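Local coordinates for subtilisin-like serine protease (Fervidobacterium pennivorans, PDB 1R6V), which degrades keratin into peptides as a calcium-binding, subtilisin-like serine protease, allowing its bacterium to grow on native feathers, at residues I81-L86 and Q660-W665; H507-L512 and G522-A527; Q405-L410 and H492-T497; P399-W404 and G439-Q444; V560-N565 and V588-N593. The protein carries 1 engineered substitution. All coordinates share one frame; numbering follows the deposited sequence.

Interaction 1 of 5, residues I81-L86 and Q660-W665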
# COMPACT_ATOMS: atom_id res chain seq x y z
N ILE A 81 4.23 12.34 19.71
CA ILE A 81 5.39 11.73 19.07
C ILE A 81 6.25 12.67 18.23
O ILE A 81 7.47 12.55 18.22
CB ILE A 81 4.93 10.57 18.13
CG1 ILE A 81 4.15 9.51 18.92
CG2 ILE A 81 6.15 9.94 17.45
CD1 ILE A 81 3.44 8.47 18.03
N LYS A 82 5.59 13.60 17.55
CA LYS A 82 6.25 14.52 16.62
C LYS A 82 7.43 15.31 17.12
O LYS A 82 8.29 15.71 16.32
CB LYS A 82 5.23 15.47 16.01
CG LYS A 82 4.79 16.62 16.89
CD LYS A 82 3.55 17.27 16.33
CE LYS A 82 3.11 18.44 17.20
NZ LYS A 82 1.76 18.95 16.85
N ALA A 83 7.50 15.55 18.42
CA ALA A 83 8.61 16.32 18.96
C ALA A 83 9.55 15.49 19.83
O ALA A 83 10.36 16.04 20.58
CB ALA A 83 8.08 17.53 19.76
N LEU A 84 9.46 14.16 19.74
CA LEU A 84 10.30 13.28 20.55
C LEU A 84 11.73 13.10 20.06
O LEU A 84 12.60 12.66 20.82
CB LEU A 84 9.67 11.89 20.70
CG LEU A 84 8.34 11.83 21.44
CD1 LEU A 84 7.86 10.39 21.48
CD2 LEU A 84 8.51 12.39 22.85
N ALA A 85 11.98 13.42 18.80
CA ALA A 85 13.33 13.30 18.26
C ALA A 85 13.84 11.86 18.24
O ALA A 85 14.98 11.58 18.62
CB ALA A 85 14.29 14.17 19.07
N LEU A 86 12.99 10.93 17.79
CA LEU A 86 13.37 9.53 17.71
C LEU A 86 14.32 9.34 16.53
O LEU A 86 14.23 10.06 15.55
CB LEU A 86 12.11 8.68 17.52
CG LEU A 86 10.98 9.00 18.50
CD1 LEU A 86 9.74 8.18 18.15
CD2 LEU A 86 11.43 8.71 19.91
N GLN A 660 8.47 20.03 25.32
CA GLN A 660 8.88 19.32 24.10
C GLN A 660 8.58 20.21 22.90
O GLN A 660 7.56 20.03 22.23
CB GLN A 660 8.10 18.01 23.94
CG GLN A 660 8.53 16.87 24.85
CD GLN A 660 9.98 16.48 24.64
OE1 GLN A 660 10.88 16.99 25.31
NE2 GLN A 660 10.21 15.57 23.70
N PRO A 661 9.45 21.19 22.63
CA PRO A 661 9.24 22.10 21.50
C PRO A 661 9.50 21.52 20.11
O PRO A 661 10.32 20.63 19.93
CB PRO A 661 10.21 23.24 21.80
CG PRO A 661 11.38 22.49 22.37
CD PRO A 661 10.68 21.55 23.36
N ILE A 662 8.75 22.04 19.15
CA ILE A 662 8.91 21.69 17.76
C ILE A 662 8.40 22.91 17.00
O ILE A 662 7.21 23.05 16.77
CB ILE A 662 8.14 20.39 17.35
CG1 ILE A 662 8.19 20.23 15.84
CG2 ILE A 662 6.70 20.43 17.81
CD1 ILE A 662 9.55 20.30 15.30
N TYR A 663 9.32 23.81 16.67
CA TYR A 663 8.94 25.02 15.96
C TYR A 663 8.79 24.76 14.47
O TYR A 663 9.40 23.85 13.93
CB TYR A 663 9.98 26.12 16.15
CG TYR A 663 9.89 26.80 17.50
CD1 TYR A 663 10.62 26.32 18.59
CD2 TYR A 663 9.03 27.89 17.70
CE1 TYR A 663 10.49 26.91 19.85
CE2 TYR A 663 8.90 28.48 18.95
CZ TYR A 663 9.63 27.98 20.02
OH TYR A 663 9.50 28.55 21.26
N VAL A 664 7.94 25.57 13.84
CA VAL A 664 7.72 25.49 12.40
C VAL A 664 9.10 25.44 11.77
O VAL A 664 10.03 26.14 12.19
CB VAL A 664 6.93 26.74 11.92
CG1 VAL A 664 7.08 26.93 10.43
CG2 VAL A 664 5.44 26.58 12.26
N TRP A 665 9.25 24.58 10.76
CA TRP A 665 10.54 24.44 10.11
C TRP A 665 10.48 24.67 8.61
O TRP A 665 9.40 24.71 8.02
CB TRP A 665 11.12 23.06 10.40
CG TRP A 665 10.31 21.92 9.83
CD1 TRP A 665 10.44 21.35 8.59
CD2 TRP A 665 9.24 21.23 10.49
NE1 TRP A 665 9.51 20.35 8.44
CE2 TRP A 665 8.76 20.25 9.58
CE3 TRP A 665 8.64 21.34 11.75
CZ2 TRP A 665 7.71 19.37 9.90
CZ3 TRP A 665 7.59 20.47 12.07
CH2 TRP A 665 7.14 19.50 11.14
O HOH W 1 11.26 18.46 21.40

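Interaction 2 of 5, residues H507-L512 and G522-A527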
# COMPACT_ATOMS: atom_id res chain seq x y z
N HIS A 507 3.34 17.53 1.03
CA HIS A 507 2.90 18.51 2.01
C HIS A 507 1.40 18.35 2.23
O HIS A 507 0.62 19.21 1.82
CB HIS A 507 3.21 19.93 1.50
CG HIS A 507 3.05 20.08 0.02
ND1 HIS A 507 3.92 19.51 -0.88
CD2 HIS A 507 2.13 20.74 -0.71
CE1 HIS A 507 3.54 19.81 -2.11
NE2 HIS A 507 2.45 20.56 -2.04
N TRP A 508 1.01 17.25 2.86
CA TRP A 508 -0.41 16.96 3.11
C TRP A 508 -0.95 17.61 4.37
O TRP A 508 -2.16 17.63 4.60
CB TRP A 508 -0.64 15.45 3.23
CG TRP A 508 0.14 14.80 4.35
CD1 TRP A 508 1.41 14.33 4.28
CD2 TRP A 508 -0.30 14.55 5.70
NE1 TRP A 508 1.80 13.80 5.49
CE2 TRP A 508 0.76 13.92 6.38
CE3 TRP A 508 -1.50 14.80 6.39
CZ2 TRP A 508 0.68 13.54 7.73
CZ3 TRP A 508 -1.58 14.42 7.74
CH2 TRP A 508 -0.50 13.79 8.39
N ASP A 509 -0.03 18.12 5.19
CA ASP A 509 -0.35 18.78 6.45
C ASP A 509 -0.72 20.23 6.15
O ASP A 509 0.04 21.15 6.45
CB ASP A 509 0.88 18.70 7.36
CG ASP A 509 0.57 19.07 8.80
OD1 ASP A 509 1.53 19.16 9.58
OD2 ASP A 509 -0.62 19.27 9.14
N ARG A 510 -1.88 20.41 5.52
CA ARG A 510 -2.36 21.74 5.15
C ARG A 510 -2.44 22.67 6.36
O ARG A 510 -2.33 22.22 7.51
CB ARG A 510 -3.73 21.62 4.49
N ALA A 511 -2.62 23.96 6.10
CA ALA A 511 -2.72 24.95 7.16
C ALA A 511 -3.90 25.89 6.90
O ALA A 511 -3.83 27.09 7.16
CB ALA A 511 -1.43 25.75 7.26
N LEU A 512 -4.99 25.33 6.38
CA LEU A 512 -6.19 26.10 6.07
C LEU A 512 -7.46 25.27 6.26
O LEU A 512 -7.57 24.16 5.74
CB LEU A 512 -6.12 26.61 4.63
N GLY A 522 -0.13 20.91 11.57
CA GLY A 522 0.01 20.16 12.81
C GLY A 522 1.46 19.79 13.03
O GLY A 522 1.87 19.49 14.15
N GLY A 523 2.23 19.83 11.96
CA GLY A 523 3.64 19.46 12.04
C GLY A 523 3.77 17.95 11.85
O GLY A 523 4.63 17.31 12.46
N TYR A 524 2.92 17.37 11.01
CA TYR A 524 2.96 15.92 10.77
C TYR A 524 3.66 15.53 9.47
O TYR A 524 4.32 14.49 9.39
CB TYR A 524 1.54 15.36 10.75
CG TYR A 524 0.68 15.80 11.91
CD1 TYR A 524 1.14 15.71 13.22
CD2 TYR A 524 -0.58 16.34 11.69
CE1 TYR A 524 0.35 16.15 14.29
CE2 TYR A 524 -1.38 16.77 12.74
CZ TYR A 524 -0.91 16.68 14.03
OH TYR A 524 -1.70 17.13 15.07
N ALA A 525 3.48 16.35 8.44
CA ALA A 525 4.09 16.08 7.14
C ALA A 525 5.59 16.38 7.18
O ALA A 525 6.08 17.04 8.08
CB ALA A 525 3.42 16.92 6.06
N ILE A 526 6.31 15.88 6.19
CA ILE A 526 7.74 16.12 6.13
C ILE A 526 7.99 17.59 5.81
O ILE A 526 8.86 18.22 6.40
CB ILE A 526 8.39 15.28 5.04
CG1 ILE A 526 8.33 13.80 5.43
CG2 ILE A 526 9.81 15.74 4.81
CD1 ILE A 526 9.07 13.47 6.73
N ALA A 527 7.23 18.10 4.85
CA ALA A 527 7.33 19.49 4.42
C ALA A 527 6.04 20.19 4.78
O ALA A 527 4.96 19.60 4.68
CB ALA A 527 7.56 19.55 2.90
O HOH W 2 2.24 19.84 4.79

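Interaction 3 of 5, residues Q405-L410 and H492-T497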
# COMPACT_ATOMS: atom_id res chain seq x y z
N GLN A 405 8.27 -13.52 -13.44
CA GLN A 405 8.22 -14.46 -14.55
C GLN A 405 6.82 -15.04 -14.71
O GLN A 405 6.35 -15.25 -15.82
CB GLN A 405 9.22 -15.59 -14.33
CG GLN A 405 10.67 -15.15 -14.39
CD GLN A 405 11.64 -16.32 -14.18
OE1 GLN A 405 11.72 -16.88 -13.09
NE2 GLN A 405 12.35 -16.69 -15.23
N ILE A 406 6.16 -15.31 -13.59
CA ILE A 406 4.81 -15.83 -13.65
C ILE A 406 3.90 -14.77 -14.25
O ILE A 406 3.10 -15.07 -15.15
CB ILE A 406 4.29 -16.22 -12.24
CG1 ILE A 406 5.06 -17.45 -11.73
CG2 ILE A 406 2.76 -16.47 -12.29
CD1 ILE A 406 4.83 -18.73 -12.56
N ARG A 407 4.02 -13.52 -13.79
CA ARG A 407 3.16 -12.49 -14.34
C ARG A 407 3.43 -12.31 -15.84
O ARG A 407 2.48 -12.24 -16.62
CB ARG A 407 3.35 -11.15 -13.63
CG ARG A 407 2.45 -10.05 -14.19
CD ARG A 407 2.57 -8.77 -13.37
NE ARG A 407 3.95 -8.27 -13.32
CZ ARG A 407 4.57 -7.68 -14.33
NH1 ARG A 407 3.94 -7.49 -15.49
NH2 ARG A 407 5.83 -7.28 -14.18
N LYS A 408 4.70 -12.23 -16.23
CA LYS A 408 4.96 -12.04 -17.66
C LYS A 408 4.49 -13.21 -18.50
O LYS A 408 4.10 -13.02 -19.65
CB LYS A 408 6.45 -11.80 -17.93
CG LYS A 408 6.99 -10.48 -17.36
CD LYS A 408 6.15 -9.24 -17.76
CE LYS A 408 5.89 -9.16 -19.26
NZ LYS A 408 5.11 -7.91 -19.58
N LEU A 409 4.52 -14.42 -17.96
CA LEU A 409 4.07 -15.58 -18.71
C LEU A 409 2.59 -15.41 -18.99
O LEU A 409 2.11 -15.65 -20.10
CB LEU A 409 4.32 -16.87 -17.93
CG LEU A 409 3.85 -18.17 -18.60
CD1 LEU A 409 4.38 -18.29 -20.05
CD2 LEU A 409 4.34 -19.34 -17.77
N LEU A 410 1.84 -15.00 -17.96
CA LEU A 410 0.41 -14.79 -18.15
C LEU A 410 0.11 -13.72 -19.19
O LEU A 410 -0.79 -13.89 -20.02
CB LEU A 410 -0.24 -14.36 -16.83
CG LEU A 410 -0.22 -15.38 -15.70
CD1 LEU A 410 -0.93 -14.77 -14.51
CD2 LEU A 410 -0.86 -16.66 -16.11
N HIS A 492 9.52 -6.89 -8.83
CA HIS A 492 8.94 -7.67 -9.90
C HIS A 492 8.12 -6.91 -10.93
O HIS A 492 7.10 -7.39 -11.38
CB HIS A 492 8.11 -8.78 -9.26
CG HIS A 492 8.95 -9.69 -8.41
ND1 HIS A 492 9.71 -10.70 -8.95
CD2 HIS A 492 9.27 -9.64 -7.10
CE1 HIS A 492 10.47 -11.23 -8.01
NE2 HIS A 492 10.22 -10.60 -6.88
N ILE A 493 8.62 -5.74 -11.32
CA ILE A 493 7.96 -4.94 -12.33
C ILE A 493 8.58 -5.25 -13.70
O ILE A 493 9.61 -5.92 -13.81
CB ILE A 493 8.11 -3.41 -12.07
CG1 ILE A 493 9.58 -2.98 -12.11
CG2 ILE A 493 7.49 -3.05 -10.70
CD1 ILE A 493 9.76 -1.45 -12.25
N ASP A 494 7.93 -4.76 -14.75
CA ASP A 494 8.43 -4.95 -16.12
C ASP A 494 9.76 -4.25 -16.37
O ASP A 494 10.04 -3.16 -15.84
CB ASP A 494 7.47 -4.33 -17.16
CG ASP A 494 6.19 -5.09 -17.35
OD1 ASP A 494 6.08 -6.23 -16.84
OD2 ASP A 494 5.29 -4.54 -18.04
N SER A 495 10.59 -4.86 -17.22
CA SER A 495 11.82 -4.20 -17.62
C SER A 495 11.32 -3.36 -18.82
O SER A 495 10.24 -3.62 -19.35
CB SER A 495 12.86 -5.21 -18.08
OG SER A 495 12.34 -6.05 -19.09
N GLY A 496 12.08 -2.37 -19.24
CA GLY A 496 11.66 -1.55 -20.36
C GLY A 496 11.90 -0.06 -20.15
O GLY A 496 12.55 0.35 -19.19
N THR A 497 11.35 0.74 -21.05
CA THR A 497 11.52 2.18 -21.01
C THR A 497 10.34 2.90 -20.35
O THR A 497 9.18 2.66 -20.68
CB THR A 497 11.71 2.73 -22.45
OG1 THR A 497 12.80 2.04 -23.08
CG2 THR A 497 11.99 4.22 -22.42
O HOH W 3 5.03 -9.19 -10.80

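Interaction 4 of 5, residues P399-W404 and G439-Q444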
# COMPACT_ATOMS: atom_id res chain seq x y z
N PRO A 399 8.66 -24.75 -11.03
CA PRO A 399 8.94 -24.53 -9.61
C PRO A 399 9.94 -23.44 -9.28
O PRO A 399 9.89 -22.87 -8.19
CB PRO A 399 9.37 -25.91 -9.13
CG PRO A 399 9.99 -26.52 -10.33
CD PRO A 399 9.06 -26.11 -11.44
N ASN A 400 10.82 -23.12 -10.22
CA ASN A 400 11.80 -22.08 -9.94
C ASN A 400 11.40 -20.68 -10.40
O ASN A 400 12.20 -19.74 -10.33
CB ASN A 400 13.16 -22.44 -10.55
CG ASN A 400 13.74 -23.72 -9.96
OD1 ASN A 400 13.51 -24.04 -8.80
ND2 ASN A 400 14.51 -24.44 -10.76
N ALA A 401 10.16 -20.51 -10.84
CA ALA A 401 9.74 -19.19 -11.31
C ALA A 401 9.75 -18.10 -10.26
O ALA A 401 9.37 -18.32 -9.11
CB ALA A 401 8.35 -19.26 -11.95
N LYS A 402 10.17 -16.91 -10.67
CA LYS A 402 10.17 -15.75 -9.79
C LYS A 402 8.82 -15.10 -10.07
O LYS A 402 8.25 -15.32 -11.14
CB LYS A 402 11.31 -14.80 -10.16
CG LYS A 402 12.66 -15.41 -9.85
CD LYS A 402 13.80 -14.55 -10.33
CE LYS A 402 15.13 -15.11 -9.83
NZ LYS A 402 15.31 -16.55 -10.21
N PRO A 403 8.28 -14.32 -9.13
CA PRO A 403 6.98 -13.70 -9.39
C PRO A 403 6.84 -12.93 -10.71
O PRO A 403 5.82 -13.07 -11.39
CB PRO A 403 6.77 -12.84 -8.14
CG PRO A 403 7.37 -13.73 -7.07
CD PRO A 403 8.69 -14.14 -7.72
N TRP A 404 7.84 -12.15 -11.09
CA TRP A 404 7.71 -11.41 -12.34
C TRP A 404 7.62 -12.36 -13.54
O TRP A 404 6.95 -12.06 -14.53
CB TRP A 404 8.86 -10.41 -12.54
CG TRP A 404 10.21 -10.99 -12.90
CD1 TRP A 404 11.29 -11.15 -12.07
CD2 TRP A 404 10.67 -11.38 -14.21
NE1 TRP A 404 12.38 -11.60 -12.77
CE2 TRP A 404 12.02 -11.75 -14.09
CE3 TRP A 404 10.05 -11.45 -15.46
CZ2 TRP A 404 12.78 -12.18 -15.18
CZ3 TRP A 404 10.80 -11.88 -16.54
CH2 TRP A 404 12.15 -12.24 -16.40
N GLY A 439 4.51 -22.58 -21.95
CA GLY A 439 5.73 -21.85 -21.69
C GLY A 439 6.48 -21.54 -22.97
O GLY A 439 5.88 -21.36 -24.03
N PRO A 440 7.81 -21.46 -22.89
CA PRO A 440 8.57 -21.64 -21.66
C PRO A 440 8.43 -20.42 -20.75
O PRO A 440 7.83 -19.42 -21.12
CB PRO A 440 10.00 -21.81 -22.18
CG PRO A 440 10.02 -20.87 -23.34
CD PRO A 440 8.71 -21.21 -24.03
N LEU A 441 9.01 -20.51 -19.57
CA LEU A 441 8.99 -19.42 -18.61
C LEU A 441 9.89 -18.31 -19.17
O LEU A 441 11.04 -18.58 -19.56
CB LEU A 441 9.54 -19.93 -17.29
CG LEU A 441 9.38 -19.07 -16.06
CD1 LEU A 441 7.89 -19.00 -15.67
CD2 LEU A 441 10.20 -19.68 -14.93
N PRO A 442 9.40 -17.06 -19.23
CA PRO A 442 10.21 -15.96 -19.77
C PRO A 442 11.50 -15.70 -19.00
O PRO A 442 11.53 -15.77 -17.78
CB PRO A 442 9.27 -14.76 -19.74
CG PRO A 442 8.26 -15.12 -18.70
CD PRO A 442 8.03 -16.59 -18.91
N THR A 443 12.56 -15.40 -19.75
CA THR A 443 13.86 -15.11 -19.15
C THR A 443 14.12 -13.61 -19.16
O THR A 443 15.08 -13.13 -18.56
CB THR A 443 14.99 -15.82 -19.92
OG1 THR A 443 14.98 -15.37 -21.28
CG2 THR A 443 14.78 -17.33 -19.90
N GLN A 444 13.26 -12.87 -19.85
CA GLN A 444 13.39 -11.43 -19.92
C GLN A 444 12.00 -10.82 -19.85
O GLN A 444 11.00 -11.52 -20.01
CB GLN A 444 14.09 -11.02 -21.21
CG GLN A 444 15.57 -11.33 -21.21
CD GLN A 444 16.27 -10.90 -22.48
OE1 GLN A 444 16.18 -9.75 -22.91
NE2 GLN A 444 16.99 -11.84 -23.09

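Interaction 5 of 5, residues V560-N565 and V588-N593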
# COMPACT_ATOMS: atom_id res chain seq x y z
N VAL A 560 17.17 34.64 3.40
CA VAL A 560 16.37 35.34 4.40
C VAL A 560 16.91 36.75 4.59
O VAL A 560 18.11 36.96 4.66
CB VAL A 560 16.35 34.61 5.77
CG1 VAL A 560 17.75 34.49 6.33
CG2 VAL A 560 15.46 35.37 6.73
N LYS A 561 16.00 37.72 4.65
CA LYS A 561 16.36 39.13 4.84
C LYS A 561 15.40 39.76 5.84
O LYS A 561 14.19 39.60 5.72
CB LYS A 561 16.27 39.87 3.50
CG LYS A 561 16.47 41.38 3.57
CD LYS A 561 16.39 42.01 2.18
CE LYS A 561 16.47 43.54 2.23
NZ LYS A 561 16.47 44.13 0.85
N PHE A 562 15.92 40.46 6.85
CA PHE A 562 15.06 41.11 7.84
C PHE A 562 15.12 42.61 7.63
O PHE A 562 16.17 43.16 7.32
CB PHE A 562 15.50 40.78 9.26
CG PHE A 562 15.60 39.32 9.54
CD1 PHE A 562 16.79 38.65 9.32
CD2 PHE A 562 14.50 38.62 10.00
CE1 PHE A 562 16.90 37.27 9.57
CE2 PHE A 562 14.58 37.25 10.25
CZ PHE A 562 15.79 36.58 10.04
N SER A 563 13.98 43.26 7.82
CA SER A 563 13.84 44.71 7.61
C SER A 563 13.75 45.57 8.87
O SER A 563 13.86 46.80 8.80
CB SER A 563 12.58 44.95 6.79
OG SER A 563 11.46 44.43 7.48
N THR A 564 13.57 44.92 10.02
CA THR A 564 13.42 45.63 11.28
C THR A 564 14.71 46.24 11.82
O THR A 564 15.77 45.65 11.71
CB THR A 564 12.82 44.69 12.36
OG1 THR A 564 11.66 44.04 11.83
CG2 THR A 564 12.44 45.47 13.61
N ASN A 565 14.62 47.43 12.41
CA ASN A 565 15.79 48.07 12.99
C ASN A 565 15.94 47.56 14.43
O ASN A 565 15.06 47.76 15.26
CB ASN A 565 15.61 49.59 13.00
CG ASN A 565 16.63 50.29 13.87
OD1 ASN A 565 17.78 49.86 13.96
ND2 ASN A 565 16.22 51.39 14.50
N VAL A 588 25.14 34.55 13.36
CA VAL A 588 25.80 35.63 12.63
C VAL A 588 25.23 36.98 13.06
O VAL A 588 24.06 37.08 13.43
CB VAL A 588 25.63 35.45 11.11
CG1 VAL A 588 24.15 35.52 10.73
CG2 VAL A 588 26.42 36.50 10.36
N ALA A 589 26.05 38.02 13.02
CA ALA A 589 25.58 39.34 13.42
C ALA A 589 24.37 39.73 12.59
O ALA A 589 24.33 39.51 11.38
CB ALA A 589 26.69 40.38 13.23
N TYR A 590 23.38 40.31 13.26
CA TYR A 590 22.18 40.76 12.60
C TYR A 590 22.49 42.03 11.83
O TYR A 590 23.18 42.92 12.34
CB TYR A 590 21.10 41.06 13.64
CG TYR A 590 19.81 41.60 13.05
CD1 TYR A 590 18.76 40.74 12.73
CD2 TYR A 590 19.63 42.96 12.83
CE1 TYR A 590 17.56 41.22 12.21
CE2 TYR A 590 18.44 43.46 12.31
CZ TYR A 590 17.41 42.58 12.01
OH TYR A 590 16.22 43.06 11.50
N ALA A 591 21.99 42.11 10.61
CA ALA A 591 22.19 43.29 9.77
C ALA A 591 20.88 43.55 9.03
O ALA A 591 20.43 42.72 8.24
CB ALA A 591 23.33 43.07 8.80
N ARG A 592 20.28 44.71 9.29
CA ARG A 592 19.03 45.09 8.66
C ARG A 592 19.17 45.14 7.14
O ARG A 592 20.15 45.68 6.63
CB ARG A 592 18.58 46.47 9.18
CG ARG A 592 17.22 46.91 8.69
CD ARG A 592 16.75 48.21 9.36
NE ARG A 592 17.07 49.42 8.60
CZ ARG A 592 18.29 49.92 8.44
NH1 ARG A 592 19.33 49.32 9.00
NH2 ARG A 592 18.47 51.02 7.72
N ASN A 593 18.20 44.56 6.45
CA ASN A 593 18.17 44.54 4.98
C ASN A 593 19.28 43.71 4.33
O ASN A 593 19.46 43.76 3.12
CB ASN A 593 18.20 45.97 4.45
CG ASN A 593 16.91 46.71 4.73
OD1 ASN A 593 16.87 47.94 4.78
ND2 ASN A 593 15.83 45.96 4.92
O HOH W 4 18.71 42.64 0.16
O HOH W 5 18.74 40.89 7.34

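Interaction 1 of 5, residues I81-L86 and Q660-W665
Ile-662 carries CG1 anti to its backbone N (chi1 171°), which leaves CG2 between N and the carbonyl carbon; Lys-82 sets its own CG in that crowded position (chi1 78°) and then runs out extended. The two side chains cross at about a right angle, with Lys-82 CE 4.1 Å from Ile-662 CG2. The aliphatic stem of the lysine thus serves as packing surface, while its NZ forms a salt bridge with Asp-79 and also reaches the Ig-like domain. Ala-83 points its methyl toward the other loop, where CB lies 3.7 Å from Ile-662 CB and 3.6 Å from Gln-660 O; a small residue suits so close an approach. Gln-660 bends at chi2 (-60°), which sets its CD nearer than its CG to Ala-83 O; its NE2 lies 3.2 Å from Ala-83 O, at an angle too poor for a hydrogen bond. NE2 also touches Leu-84, 3.7 Å from its CD2. The polar link is made instead by a water molecule, which donates one proton to Ala-83 O (2.7 Å) and the other to Pro-661 O (2.8 Å). Lys-82 and Ala-83 are the central residues of a type I beta turn closed by Leu-84 N and Ile-81 O. This turn follows helix 74-81 of the propeptide and rests on a loop of the second beta-sandwich domain, a water-bridged loop-to-loop interface between domains.

Interaction 2 of 5, residues H507-L512 and G522-A527
A carboxylate that receives backbone N-H groups from three successive residues, Asp-509 facing Gly-522, Gly-523 and Tyr-524, ties together two parts of the long loop between strands 496-505 and 535-543 of the Ig-like domain. With CG anti to the backbone N (chi1 -167°), the carboxylate carbon of Asp-509 is carried out to the 522-524 backbone. Gly-522 N donates to Asp-509 OD2 on the syn side at 3.0 Å and an angle of 168°. Tyr-524 N reaches Asp-509 OD1 at 2.7 Å from above the carboxylate plane, and Gly-523 N adds a weak bond to the same oxygen. Glycine suits both positions: a CB on Gly-522 would run into the Tyr-524 ring, and one on Gly-523 would be jammed against the preceding carbonyl. An alanine in place of Asp-509 would probably leave these N-H groups without their acceptor and this part of the loop freer to move. Apolar packing continues the contact. Ala-525 CB lies 3.4 Å from Asp-509 CB and makes a CH-pi contact over one face of Trp-508, 3.8 Å from the centroid of its five-membered ring. Trp-508 CH2 meets Tyr-524 CB at 3.5 Å, the two side chains crossing at about a right angle. A water accepts weakly from Asp-509 N and donates to Ala-527 O at 2.7 Å. Beyond the loop, Tyr-524 OH is hydrogen-bonded to Asp-79 and Lys-75 on helix 74-81, while Ile-526 and Ala-527 pack on Pro-505 at the end of strand 496-505.

Interaction 3 of 5, residues Q405-L410 and H492-T497
From CB, which points toward the strand carrying Asp-494, Arg-407 starts out extended, with CG anti to the backbone N (chi1 -179°). It then bends at chi3 (58°), which places NE. There NE donates to a water 2.9 Å away, and the water in turn donates to His-492 O at 2.8 Å. At the tip the guanidinium works end-on: NH1 and NH2 both donate to Asp-494 OD1 in a salt bridge, at 2.8 and 2.9 Å, from the same face of the carboxylate, whose plane is turned 41° from its own. NH2 has a second acceptor in His-492 O, 3.1 Å away and nearly straight. Arginine suits the place because its flat group can grip both a carboxylate and a carbonyl. Lys-408 crosses Asp-494 at about a right angle, its CD 3.1 Å from Asp-494 OD1 and its NZ adding a weak salt bridge that completes the network, though NZ pairs more strongly with Glu-411. Glu-411 also pairs with Arg-407 NH1, and Arg-472 with Asp-494 OD2, so neighbouring charges probably offset one another. Helix 403-413 of the subtilisin-like domain thereby joins strand 487-494 of the Ig-like domain, with Tyr-478 of strand 478-481 packed against Arg-407.

Interaction 4 of 5, residues P399-W404 and G439-Q444
Ala-401 and Leu-441 meet where the subtilisin-like domain hands over to the Ig-like sandwich, in a surface contact between the lead-in to helix 403-413 and the linker from helix 433-438 to strand 446-455. Backbone devices shape both parts. Lys-402 is the N-cap of helix 403-413, and its N donates to the side-chain OE1 of Gln-405, consistent with one half of a capping box. Pro-403 follows in the first turn of the helix, where a proline costs no backbone bond. On the linker, Gly-439 ends its helix with a positive phi (63°), a value glycine accepts easily, and the peptide bond before Pro-440 is cis. The apolar part is a methyl meeting a forked leucine end. With CG anti to the backbone N (chi1 -169°), the branch point of Leu-441 is set toward Ala-401; CD2 then lies 3.5 Å and CD1 3.8 Å from Ala-401 CB, and the small alanine lets the linker come this close. Among polar bonds nearby, Gln-405 NE2 donates to Pro-442 O, and the Pro-442 ring packs on Lys-408 and Leu-409. The remaining contact is aromatic edge against backbone. Trp-404 has CG between the backbone N and the carbonyl carbon (chi1 74°), and the rim of its large ring spans several linker residues. Its CH2 lies 3.8 Å from Pro-442 O and, close to the ring plane, 3.7 Å from Thr-443 C. Also at this edge, Trp-404 CZ3 stands 3.5 Å from Gln-444 O.

Interaction 5 of 5, residues V560-N565 and V588-N593
Tyr-590 and Phe-562 bring together the ends of strands 584-589 and 558-562, which belong to the two different sheets of a beta-sandwich domain. Just past its strand, Tyr-590 has CG anti to the backbone N (chi1 178°), which directs the root of its ring to the 562-564 backbone. Its OH donates to Thr-564 O at 2.6 Å, with that oxygen in the plane of the ring, and its CE1 packs 3.6 Å from Phe-562 CB. The two rings are oblique, with their planes at 38°. A phenylalanine in place of Tyr-590 could still pack on Phe-562 but would probably leave Thr-564 O without its phenolic donor and the loop less firmly held. Ala-591 turns its methyl away and contributes its carbonyl: a water accepts from Phe-562 N and lies 2.6 Å from Ala-591 O, to which it probably donates. Arg-592 packs its aliphatic part on the opposing backbone, CD 3.3 Å from Ser-563 O. Asn-593 has a positive phi (67°), which asparagine tolerates better than most residues, and its N donates to Phe-562 O at 2.6 Å, nearly in line with the C=O bond. Its side chain brings ND2 to 3.6 Å from Ser-563 CA. Lys-561, extended throughout, runs past Asn-593 with CE 3.1 Å from Asn-593 O, and a water accepts from Lys-561 NZ at 2.8 Å and donates to Asn-593 O.

Overall arrangement
The five contacts form two touching pairs and an outlier. Interactions 1 and 2, with centres about 13 Å apart, join propeptide, Ig-like domain and second sandwich: Lys-82 NZ lies 2.7 Å from Gly-522 O, and Trp-665 NE1 3.0 Å from Ile-526 O. Interactions 3 and 4, centres about 9 Å apart, share helix 403-413 and seat the Ig-like domain on the catalytic domain; their segments alternate along the chain. About 37 Å separates the centres of interactions 2 and 3. Interaction 5 is internal to the far sandwich, its centre about 65 Å from that of interaction 4. All five lie away from the calcium site and the probable charge-relay positions, one of which is occupied by the engineered Ala-200.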